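Local coordinates for putative exported protein (Bordetella pertussis Tohama I, PDB 2PFZ) that binds pyroglutamic acid as an extracytoplasmic solute receptor, probably delivering it to a tripartite ATP-independent periplasmic transporter, at residues Tyr88-Lys99 and Glu236-Gln244; Asn13-Phe22 and Leu113-Pro121. All coordinates share one frame; numbering follows the deposited sequence.

In the fold
Along the chain the segments alternate, in the order 13-22, 88-99, 113-121 and 236-244, so the two contacts interlock; their centres lie about 11 Å apart. Helix 88-107 of contact 1 leads directly into strand 111-118 of contact 2, an outermost strand of a three-stranded antiparallel sheet. Helix 222-256 joins the two: Trp240 NE1 probably donates to Ser116 O (2.8 Å) and Ser243 OG to Ala118 O (2.7 Å), while Arg238 packs on Gln21. The strand is thus bonded to helix 222-256 and packed against helix 14-30 as it runs to Trp119, a residue of the pyroglutamic acid pocket in this periplasmic solute-binding fold.

Contact 1 of 2, residues Tyr88-Lys99 and Glu236-Gln244; sequences YDASFKLYQAQK and EERGWKLSQ
Trp240 is a knob among Tyr88, Ser91, Phe92 and Tyr95; with CG beside its backbone N (chi1 -78°), its six-membered ring reaches into this group. The axes of helices 88-99 and 236-244 run roughly antiparallel (151°) and come no closer than 12.1 Å, a wide spacing that large rings suit. Phe92 presents its edge to the face of the six-membered ring of Trp240, an edge-to-face pair with centroids 5.0 Å apart and planes at 84°. The Tyr88 ring takes Gln244 CB over the centre of one face in a CH-pi contact.

Hydroxyls make the direct polar links. Tyr88 OH donates to Ser243 OG (2.8 Å), which in turn bonds to Ala118. Tyr95 OH gives a short bond of 2.5 Å to Glu236 OE1, arriving on the syn side but tilted out of the carboxylate plane; that oxygen also accepts from Ser116 N.

Water supplies the third kind of link. Lys99 NZ stands 4.5 Å from Glu236 OE1, beyond a salt bridge; one water bridges NZ to OE1, and a second bridges it to OE2 and also donates to Gln96 OE1.

With so many donors and a lysine close by, Glu236 is probably stabilised as the anion.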
loop_
_atom_site.group_PDB
_atom_site.type_symbol
_atom_site.label_atom_id
_atom_site.label_comp_id
_atom_site.label_asym_id
_atom_site.label_seq_id
_atom_site.Cartn_x
_atom_site.Cartn_y
_atom_site.Cartn_z
ATOM N N TYR A 88 10.845 -3.383 7.363
ATOM C CA TYR A 88 9.665 -3.248 8.239
ATOM C C TYR A 88 9.869 -2.258 9.400
ATOM O O TYR A 88 8.978 -1.472 9.711
ATOM C CB TYR A 88 9.199 -4.612 8.729
ATOM C CG TYR A 88 8.363 -5.354 7.706
ATOM C CD1 TYR A 88 7.008 -5.054 7.540
ATOM C CD2 TYR A 88 8.932 -6.325 6.859
ATOM C CE1 TYR A 88 6.214 -5.721 6.593
ATOM C CE2 TYR A 88 8.133 -7.006 5.909
ATOM C CZ TYR A 88 6.782 -6.683 5.786
ATOM O OH TYR A 88 5.987 -7.350 4.873
ATOM N N ASP A 89 11.022 -2.293 10.053
ATOM C CA ASP A 89 11.266 -1.370 11.161
ATOM C C ASP A 89 11.344 0.079 10.690
ATOM O O ASP A 89 10.730 0.988 11.283
ATOM C CB ASP A 89 12.547 -1.758 11.914
ATOM C CG ASP A 89 12.884 -0.782 13.024
ATOM O OD1 ASP A 89 12.087 -0.669 13.969
ATOM O OD2 ASP A 89 13.947 -0.138 12.934
ATOM N N ALA A 90 12.106 0.313 9.627
ATOM C CA ALA A 90 12.188 1.680 9.089
ATOM C C ALA A 90 10.821 2.129 8.608
ATOM O O ALA A 90 10.429 3.289 8.794
ATOM C CB ALA A 90 13.213 1.747 7.958
ATOM N N SER A 91 10.070 1.213 8.004
ATOM C CA SER A 91 8.725 1.535 7.522
ATOM C C SER A 91 7.794 1.915 8.686
ATOM O O SER A 91 7.044 2.893 8.585
ATOM C CB SER A 91 8.108 0.342 6.785
ATOM O OG SER A 91 6.763 0.641 6.382
ATOM N N PHE A 92 7.818 1.133 9.765
ATOM C CA PHE A 92 7.004 1.502 10.939
ATOM C C PHE A 92 7.414 2.869 11.525
ATOM O O PHE A 92 6.590 3.701 11.929
ATOM C CB PHE A 92 7.053 0.422 12.019
ATOM C CG PHE A 92 5.972 0.589 13.048
ATOM C CD1 PHE A 92 4.681 0.170 12.769
ATOM C CD2 PHE A 92 6.237 1.211 14.255
ATOM C CE1 PHE A 92 3.660 0.355 13.682
ATOM C CE2 PHE A 92 5.228 1.394 15.185
ATOM C CZ PHE A 92 3.941 0.960 14.900
ATOM N N LYS A 93 8.700 3.121 11.603
ATOM C CA LYS A 93 9.158 4.436 12.063
ATOM C C LYS A 93 8.771 5.573 11.123
ATOM O O LYS A 93 8.399 6.663 11.576
ATOM C CB LYS A 93 10.660 4.393 12.297
ATOM C CG LYS A 93 10.978 3.477 13.466
ATOM C CD LYS A 93 12.433 3.231 13.701
ATOM C CE LYS A 93 12.568 2.635 15.119
ATOM N NZ LYS A 93 13.565 1.545 15.254
ATOM N N LEU A 94 8.814 5.321 9.815
ATOM C CA LEU A 94 8.366 6.332 8.852
ATOM C C LEU A 94 6.900 6.613 9.074
ATOM O O LEU A 94 6.472 7.751 9.074
ATOM C CB LEU A 94 8.593 5.873 7.401
ATOM C CG LEU A 94 8.251 6.916 6.317
ATOM C CD1 LEU A 94 9.085 8.213 6.482
ATOM C CD2 LEU A 94 8.483 6.287 4.925
ATOM N N TYR A 95 6.130 5.547 9.245
ATOM C CA TYR A 95 4.709 5.659 9.562
ATOM C C TYR A 95 4.461 6.530 10.794
ATOM O O TYR A 95 3.620 7.437 10.753
ATOM C CB TYR A 95 4.139 4.245 9.778
ATOM C CG TYR A 95 2.716 4.165 10.356
ATOM C CD1 TYR A 95 1.748 5.151 10.094
ATOM C CD2 TYR A 95 2.341 3.064 11.131
ATOM C CE1 TYR A 95 0.434 5.044 10.616
ATOM C CE2 TYR A 95 1.033 2.958 11.669
ATOM C CZ TYR A 95 0.106 3.947 11.410
ATOM O OH TYR A 95 -1.177 3.788 11.911
ATOM N N GLN A 96 5.143 6.234 11.896
ATOM C CA GLN A 96 4.958 7.004 13.137
ATOM C C GLN A 96 5.250 8.491 12.962
ATOM O O GLN A 96 4.527 9.332 13.493
ATOM C CB GLN A 96 5.801 6.400 14.264
ATOM C CG GLN A 96 5.339 4.995 14.697
ATOM C CD GLN A 96 3.838 4.898 14.983
ATOM O OE1 GLN A 96 3.084 4.280 14.233
ATOM N NE2 GLN A 96 3.409 5.482 16.077
ATOM N N ALA A 97 6.282 8.805 12.172
ATOM C CA ALA A 97 6.621 10.178 11.782
ATOM C C ALA A 97 5.500 10.843 10.935
ATOM O O ALA A 97 5.154 12.037 11.115
ATOM C CB ALA A 97 7.923 10.160 11.005
ATOM N N GLN A 98 4.919 10.056 10.035
ATOM C CA GLN A 98 3.883 10.543 9.102
ATOM C C GLN A 98 2.517 10.704 9.751
ATOM O O GLN A 98 1.709 11.551 9.349
ATOM C CB GLN A 98 3.730 9.511 7.978
ATOM C CG GLN A 98 2.715 9.807 6.889
ATOM C CD GLN A 98 2.540 8.607 5.939
ATOM O OE1 GLN A 98 2.679 7.456 6.356
ATOM N NE2 GLN A 98 2.220 8.881 4.666
ATOM N N LYS A 99 2.262 9.855 10.734
ATOM C CA LYS A 99 0.902 9.620 11.229
ATOM C C LYS A 99 0.188 10.906 11.676
ATOM O O LYS A 99 -0.948 11.131 11.277
ATOM C CB LYS A 99 0.930 8.593 12.359
ATOM C CG LYS A 99 -0.443 8.022 12.682
ATOM C CD LYS A 99 -0.409 7.019 13.815
ATOM C CE LYS A 99 -1.792 6.356 13.983
ATOM N NZ LYS A 99 -1.825 5.313 15.070
ATOM N N GLU A 236 -4.094 -3.351 13.398
ATOM C CA GLU A 236 -2.788 -2.818 13.037
ATOM C C GLU A 236 -1.676 -3.751 13.456
ATOM O O GLU A 236 -0.784 -4.001 12.676
ATOM C CB GLU A 236 -2.530 -1.443 13.619
ATOM C CG GLU A 236 -1.370 -0.726 12.904
ATOM C CD GLU A 236 -1.279 0.730 13.267
ATOM O OE1 GLU A 236 -2.044 1.542 12.687
ATOM O OE2 GLU A 236 -0.414 1.082 14.118
ATOM N N GLU A 237 -1.727 -4.236 14.697
ATOM C CA GLU A 237 -0.709 -5.156 15.225
ATOM C C GLU A 237 -0.642 -6.437 14.405
ATOM O O GLU A 237 0.443 -6.857 13.960
ATOM C CB GLU A 237 -0.998 -5.482 16.711
ATOM C CG GLU A 237 -0.003 -6.478 17.325
ATOM C CD GLU A 237 0.310 -6.225 18.798
ATOM O OE1 GLU A 237 0.428 -5.045 19.208
ATOM O OE2 GLU A 237 0.464 -7.225 19.546
ATOM N N ARG A 238 -1.811 -7.042 14.197
ATOM C CA ARG A 238 -1.923 -8.284 13.442
ATOM C C ARG A 238 -1.492 -8.090 11.985
ATOM O O ARG A 238 -0.878 -8.977 11.411
ATOM C CB ARG A 238 -3.358 -8.824 13.494
ATOM C CG ARG A 238 -3.590 -10.177 12.785
ATOM C CD ARG A 238 -5.076 -10.547 12.709
ATOM N NE ARG A 238 -5.800 -10.131 13.886
ATOM C CZ ARG A 238 -6.764 -9.205 13.955
ATOM N NH1 ARG A 238 -7.215 -8.512 12.890
ATOM N NH2 ARG A 238 -7.280 -8.985 15.148
ATOM N N GLY A 239 -1.852 -6.953 11.385
ATOM C CA GLY A 239 -1.581 -6.700 9.957
ATOM C C GLY A 239 -0.084 -6.562 9.693
ATOM O O GLY A 239 0.450 -7.141 8.727
ATOM N N TRP A 240 0.603 -5.811 10.547
ATOM C CA TRP A 240 2.064 -5.686 10.398
ATOM C C TRP A 240 2.727 -7.049 10.600
ATOM O O TRP A 240 3.664 -7.411 9.873
ATOM C CB TRP A 240 2.639 -4.650 11.374
ATOM C CG TRP A 240 2.416 -3.251 10.907
ATOM C CD1 TRP A 240 1.263 -2.508 11.030
ATOM C CD2 TRP A 240 3.365 -2.416 10.234
ATOM N NE1 TRP A 240 1.442 -1.264 10.469
ATOM C CE2 TRP A 240 2.725 -1.184 9.969
ATOM C CE3 TRP A 240 4.706 -2.586 9.843
ATOM C CZ2 TRP A 240 3.372 -0.128 9.308
ATOM C CZ3 TRP A 240 5.351 -1.526 9.175
ATOM C CH2 TRP A 240 4.692 -0.323 8.925
ATOM N N LYS A 241 2.228 -7.782 11.598
ATOM C CA LYS A 241 2.666 -9.146 11.892
ATOM C C LYS A 241 2.538 -10.067 10.680
ATOM O O LYS A 241 3.521 -10.704 10.264
ATOM C CB LYS A 241 1.879 -9.697 13.102
ATOM C CG LYS A 241 2.239 -11.119 13.550
ATOM C CD LYS A 241 1.201 -11.636 14.579
ATOM C CE LYS A 241 1.434 -13.122 14.956
ATOM N NZ LYS A 241 2.859 -13.445 15.308
ATOM N N LEU A 242 1.341 -10.130 10.098
ATOM C CA LEU A 242 1.085 -11.052 8.981
ATOM C C LEU A 242 1.820 -10.630 7.706
ATOM O O LEU A 242 2.246 -11.482 6.924
ATOM C CB LEU A 242 -0.414 -11.223 8.721
ATOM C CG LEU A 242 -1.253 -12.121 9.678
ATOM C CD1 LEU A 242 -0.970 -11.996 11.238
ATOM C CD2 LEU A 242 -2.743 -11.911 9.393
ATOM N N SER A 243 1.996 -9.323 7.523
ATOM C CA SER A 243 2.685 -8.814 6.350
ATOM C C SER A 243 4.129 -9.309 6.350
ATOM O O SER A 243 4.596 -9.878 5.363
ATOM C CB SER A 243 2.662 -7.283 6.342
ATOM O OG SER A 243 3.211 -6.797 5.116
ATOM N N GLN A 244 4.810 -9.133 7.475
ATOM C CA GLN A 244 6.235 -9.525 7.575
ATOM C C GLN A 244 6.395 -11.036 7.548
ATOM O O GLN A 244 7.262 -11.555 6.841
ATOM C CB GLN A 244 6.835 -8.983 8.858
ATOM C CG GLN A 244 8.310 -9.414 9.059
ATOM C CD GLN A 244 8.945 -8.758 10.261
ATOM O OE1 GLN A 244 9.997 -9.203 10.732
ATOM N NE2 GLN A 244 8.334 -7.685 10.758
HETATM O O HOH W 1 0.257 3.335 15.016
HETATM O O HOH W 2 -3.623 3.262 14.511
#

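Contact 2 of 2, residues Asn13-Phe22 and Leu113-Pro121. With PCA (pyroglutamic acid), chain B.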
loop_
_atom_site.group_PDB
_atom_site.type_symbol
_atom_site.label_atom_id
_atom_site.label_comp_id
_atom_site.label_asym_id
_atom_site.label_seq_id
_atom_site.Cartn_x
_atom_site.Cartn_y
_atom_site.Cartn_z
ATOM N N ASN A 13 -5.948 -12.031 -0.191
ATOM C CA ASN A 13 -4.918 -11.044 0.109
ATOM C C ASN A 13 -4.744 -10.793 1.619
ATOM O O ASN A 13 -5.737 -10.723 2.385
ATOM C CB ASN A 13 -5.198 -9.774 -0.685
ATOM C CG ASN A 13 -4.329 -8.601 -0.266
ATOM O OD1 ASN A 13 -3.228 -8.385 -0.801
ATOM N ND2 ASN A 13 -4.810 -7.850 0.696
ATOM N N LEU A 14 -3.482 -10.679 2.038
ATOM C CA LEU A 14 -3.126 -10.486 3.454
ATOM C C LEU A 14 -3.887 -9.323 4.138
ATOM O O LEU A 14 -4.341 -9.475 5.285
ATOM C CB LEU A 14 -1.589 -10.373 3.651
ATOM C CG LEU A 14 -0.854 -9.079 3.241
ATOM C CD1 LEU A 14 -0.792 -8.057 4.382
ATOM C CD2 LEU A 14 0.550 -9.363 2.687
ATOM N N HIS A 15 -4.059 -8.182 3.460
ATOM C CA HIS A 15 -4.816 -7.066 4.075
ATOM C C HIS A 15 -6.283 -7.432 4.300
ATOM O O HIS A 15 -6.890 -6.985 5.267
ATOM C CB HIS A 15 -4.786 -5.804 3.215
ATOM C CG HIS A 15 -3.436 -5.161 3.128
ATOM N ND1 HIS A 15 -2.923 -4.354 4.122
ATOM C CD2 HIS A 15 -2.479 -5.233 2.170
ATOM C CE1 HIS A 15 -1.719 -3.939 3.771
ATOM N NE2 HIS A 15 -1.428 -4.455 2.588
ATOM N N VAL A 16 -6.844 -8.237 3.390
ATOM C CA VAL A 16 -8.275 -8.581 3.442
ATOM C C VAL A 16 -8.516 -9.712 4.445
ATOM O O VAL A 16 -9.527 -9.702 5.180
ATOM C CB VAL A 16 -8.835 -8.917 2.047
ATOM C CG1 VAL A 16 -10.354 -9.092 2.099
ATOM C CG2 VAL A 16 -8.488 -7.787 1.060
ATOM N N GLU A 17 -7.611 -10.695 4.459
ATOM C CA GLU A 17 -7.555 -11.665 5.557
ATOM C C GLU A 17 -7.578 -10.921 6.898
ATOM O O GLU A 17 -8.345 -11.286 7.785
ATOM C CB GLU A 17 -6.304 -12.541 5.465
ATOM C CG GLU A 17 -6.190 -13.567 6.612
ATOM C CD GLU A 17 -4.960 -14.478 6.475
ATOM O OE1 GLU A 17 -4.683 -15.288 7.409
ATOM O OE2 GLU A 17 -4.263 -14.389 5.436
ATOM N N ASN A 18 -6.766 -9.869 7.037
ATOM C CA ASN A 18 -6.728 -9.080 8.289
ATOM C C ASN A 18 -8.061 -8.365 8.516
ATOM O O ASN A 18 -8.574 -8.298 9.657
ATOM C CB ASN A 18 -5.582 -8.049 8.255
ATOM C CG ASN A 18 -5.293 -7.432 9.593
ATOM O OD1 ASN A 18 -5.267 -8.113 10.621
ATOM N ND2 ASN A 18 -5.037 -6.142 9.594
ATOM N N LEU A 19 -8.598 -7.781 7.438
ATOM C CA LEU A 19 -9.870 -7.036 7.535
ATOM C C LEU A 19 -10.998 -7.961 7.999
ATOM O O LEU A 19 -11.904 -7.537 8.732
ATOM C CB LEU A 19 -10.267 -6.413 6.191
ATOM C CG LEU A 19 -9.561 -5.099 5.838
ATOM C CD1 LEU A 19 -9.699 -4.835 4.321
ATOM C CD2 LEU A 19 -10.165 -3.955 6.633
ATOM N N THR A 20 -10.937 -9.205 7.535
ATOM C CA THR A 20 -11.915 -10.247 7.880
ATOM C C THR A 20 -11.890 -10.526 9.392
ATOM O O THR A 20 -12.945 -10.582 10.044
ATOM C CB THR A 20 -11.713 -11.509 7.009
ATOM O OG1 THR A 20 -11.962 -11.172 5.638
ATOM C CG2 THR A 20 -12.677 -12.635 7.404
ATOM N N GLN A 21 -10.694 -10.651 9.954
ATOM C CA GLN A 21 -10.553 -10.790 11.412
ATOM C C GLN A 21 -10.979 -9.523 12.151
ATOM O O GLN A 21 -11.582 -9.599 13.227
ATOM C CB GLN A 21 -9.124 -11.178 11.800
ATOM C CG GLN A 21 -8.966 -11.608 13.272
ATOM C CD GLN A 21 -9.986 -12.656 13.714
ATOM O OE1 GLN A 21 -10.800 -12.408 14.611
ATOM N NE2 GLN A 21 -9.959 -13.821 13.079
ATOM N N PHE A 22 -10.649 -8.366 11.575
ATOM C CA PHE A 22 -11.029 -7.063 12.117
ATOM C C PHE A 22 -12.540 -6.964 12.273
ATOM O O PHE A 22 -13.021 -6.571 13.341
ATOM C CB PHE A 22 -10.508 -5.949 11.199
ATOM C CG PHE A 22 -11.127 -4.595 11.445
ATOM C CD1 PHE A 22 -10.861 -3.892 12.604
ATOM C CD2 PHE A 22 -11.956 -4.011 10.480
ATOM C CE1 PHE A 22 -11.423 -2.642 12.833
ATOM C CE2 PHE A 22 -12.558 -2.762 10.707
ATOM C CZ PHE A 22 -12.277 -2.074 11.877
ATOM N N LEU A 113 -8.242 8.263 10.796
ATOM C CA LEU A 113 -7.360 7.125 10.504
ATOM C C LEU A 113 -7.557 6.057 11.562
ATOM O O LEU A 113 -7.223 6.257 12.741
ATOM C CB LEU A 113 -5.899 7.559 10.474
ATOM C CG LEU A 113 -4.836 6.459 10.284
ATOM C CD1 LEU A 113 -5.034 5.698 8.968
ATOM C CD2 LEU A 113 -3.437 7.068 10.365
ATOM N N LEU A 114 -8.076 4.913 11.159
ATOM C CA LEU A 114 -8.305 3.849 12.132
ATOM C C LEU A 114 -7.044 3.019 12.348
ATOM O O LEU A 114 -6.609 2.833 13.471
ATOM C CB LEU A 114 -9.523 2.986 11.765
ATOM C CG LEU A 114 -9.898 1.952 12.844
ATOM C CD1 LEU A 114 -10.420 2.648 14.105
ATOM C CD2 LEU A 114 -10.909 0.986 12.349
ATOM N N TYR A 115 -6.475 2.504 11.276
ATOM C CA TYR A 115 -5.191 1.829 11.351
ATOM C C TYR A 115 -4.545 1.780 9.976
ATOM O O TYR A 115 -5.214 2.011 8.981
ATOM C CB TYR A 115 -5.339 0.453 11.947
ATOM C CG TYR A 115 -5.999 -0.594 11.083
ATOM C CD1 TYR A 115 -7.381 -0.822 11.156
ATOM C CD2 TYR A 115 -5.233 -1.411 10.227
ATOM C CE1 TYR A 115 -7.981 -1.823 10.403
ATOM C CE2 TYR A 115 -5.833 -2.431 9.474
ATOM C CZ TYR A 115 -7.210 -2.616 9.567
ATOM O OH TYR A 115 -7.822 -3.611 8.826
ATOM N N SER A 116 -3.238 1.529 9.940
ATOM C CA SER A 116 -2.499 1.512 8.679
ATOM C C SER A 116 -1.508 0.351 8.708
ATOM O O SER A 116 -0.844 0.141 9.735
ATOM C CB SER A 116 -1.751 2.836 8.479
ATOM O OG SER A 116 -1.084 2.920 7.204
ATOM N N VAL A 117 -1.456 -0.435 7.624
ATOM C CA VAL A 117 -0.487 -1.517 7.573
ATOM C C VAL A 117 0.325 -1.558 6.294
ATOM O O VAL A 117 -0.178 -1.263 5.230
ATOM C CB VAL A 117 -0.987 -2.937 8.061
ATOM C CG1 VAL A 117 -2.438 -2.973 8.651
ATOM C CG2 VAL A 117 -0.652 -4.077 7.119
ATOM N N ALA A 118 1.599 -1.899 6.439
ATOM C CA ALA A 118 2.509 -1.917 5.300
ATOM C C ALA A 118 2.336 -3.183 4.482
ATOM O O ALA A 118 2.253 -4.273 5.032
ATOM C CB ALA A 118 3.962 -1.819 5.777
ATOM N N TRP A 119 2.290 -3.011 3.163
ATOM C CA TRP A 119 2.508 -4.099 2.212
ATOM C C TRP A 119 3.977 -4.533 2.359
ATOM O O TRP A 119 4.798 -3.778 2.880
ATOM C CB TRP A 119 2.313 -3.582 0.780
ATOM C CG TRP A 119 0.882 -3.389 0.329
ATOM C CD1 TRP A 119 0.122 -2.266 0.462
ATOM C CD2 TRP A 119 0.092 -4.332 -0.378
ATOM N NE1 TRP A 119 -1.113 -2.445 -0.122
ATOM C CE2 TRP A 119 -1.167 -3.723 -0.630
ATOM C CE3 TRP A 119 0.303 -5.647 -0.797
ATOM C CZ2 TRP A 119 -2.186 -4.378 -1.309
ATOM C CZ3 TRP A 119 -0.716 -6.302 -1.467
ATOM C CH2 TRP A 119 -1.943 -5.661 -1.727
ATOM N N PRO A 120 4.315 -5.752 1.897
ATOM C CA PRO A 120 5.724 -6.195 1.920
ATOM C C PRO A 120 6.669 -5.363 1.025
ATOM O O PRO A 120 6.220 -4.576 0.177
ATOM C CB PRO A 120 5.631 -7.648 1.469
ATOM C CG PRO A 120 4.139 -8.035 1.814
ATOM C CD PRO A 120 3.419 -6.820 1.421
ATOM N N PRO A 121 7.990 -5.493 1.254
ATOM C CA PRO A 121 8.954 -4.675 0.514
ATOM C C PRO A 121 8.870 -4.866 -0.990
ATOM O O PRO A 121 8.708 -5.994 -1.469
ATOM C CB PRO A 121 10.295 -5.157 1.061
ATOM C CG PRO A 121 9.960 -5.636 2.458
ATOM C CD PRO A 121 8.671 -6.362 2.243
HETATM N N PCA B . 0.472 -4.666 -4.102
HETATM C CA PCA B . -0.495 -3.609 -4.459
HETATM C CB PCA B . -0.023 -2.243 -3.961
HETATM C CG PCA B . 1.323 -2.476 -3.302
HETATM C CD PCA B . 1.510 -3.963 -3.383
HETATM O OE PCA B . 2.454 -4.559 -2.842
HETATM C C PCA B . -0.540 -3.554 -5.969
HETATM O O PCA B . -1.472 -3.006 -6.573
HETATM O OXT PCA B . 0.389 -4.075 -6.606
HETATM O O HOH W 3 -6.100 -4.920 7.052
#
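Helix 14-22 and strand 113-118 run roughly antiparallel, 148° apart with axes 10.5 Å from each other at their closest, and His15 CA lies 7.9 Å from Val117 CA. His15 carries the pocket end: its CG lies anti to the carbonyl carbon (chi1 -68°), which sends the imidazole edge-on toward the Trp119 indole, His15 NE2 lying 3.3 Å from Trp119 CE2, while CE1 packs on Val117 CG2. The opposite indole face takes the pyroglutamic acid, whose CD is 3.3 Å from Trp119 CE3, so the broad flat side chain is sandwiched between histidine and ligand. Asn208 holds Trp119 NE1. Nearby, Leu14 CD2 and Pro120 CG meet tip to tip.

Farther along the helix, Tyr115 sends an edge toward the Phe22 face, with planes at 60°, and Phe22 CZ touches Leu114 CD2 at 3.4 Å. Both strand residues can face the helix because they form a classic beta bulge opposite Val210. Between the two aromatic clusters a water links His15 O, Asn18 ND2 and Tyr115 OH; Asn18 ND2 also donates to Ala235 O.

No direct hydrogen bond joins these segments: packing and one water hold helix to strand, and His15 backs the indole face turned away from the ligand.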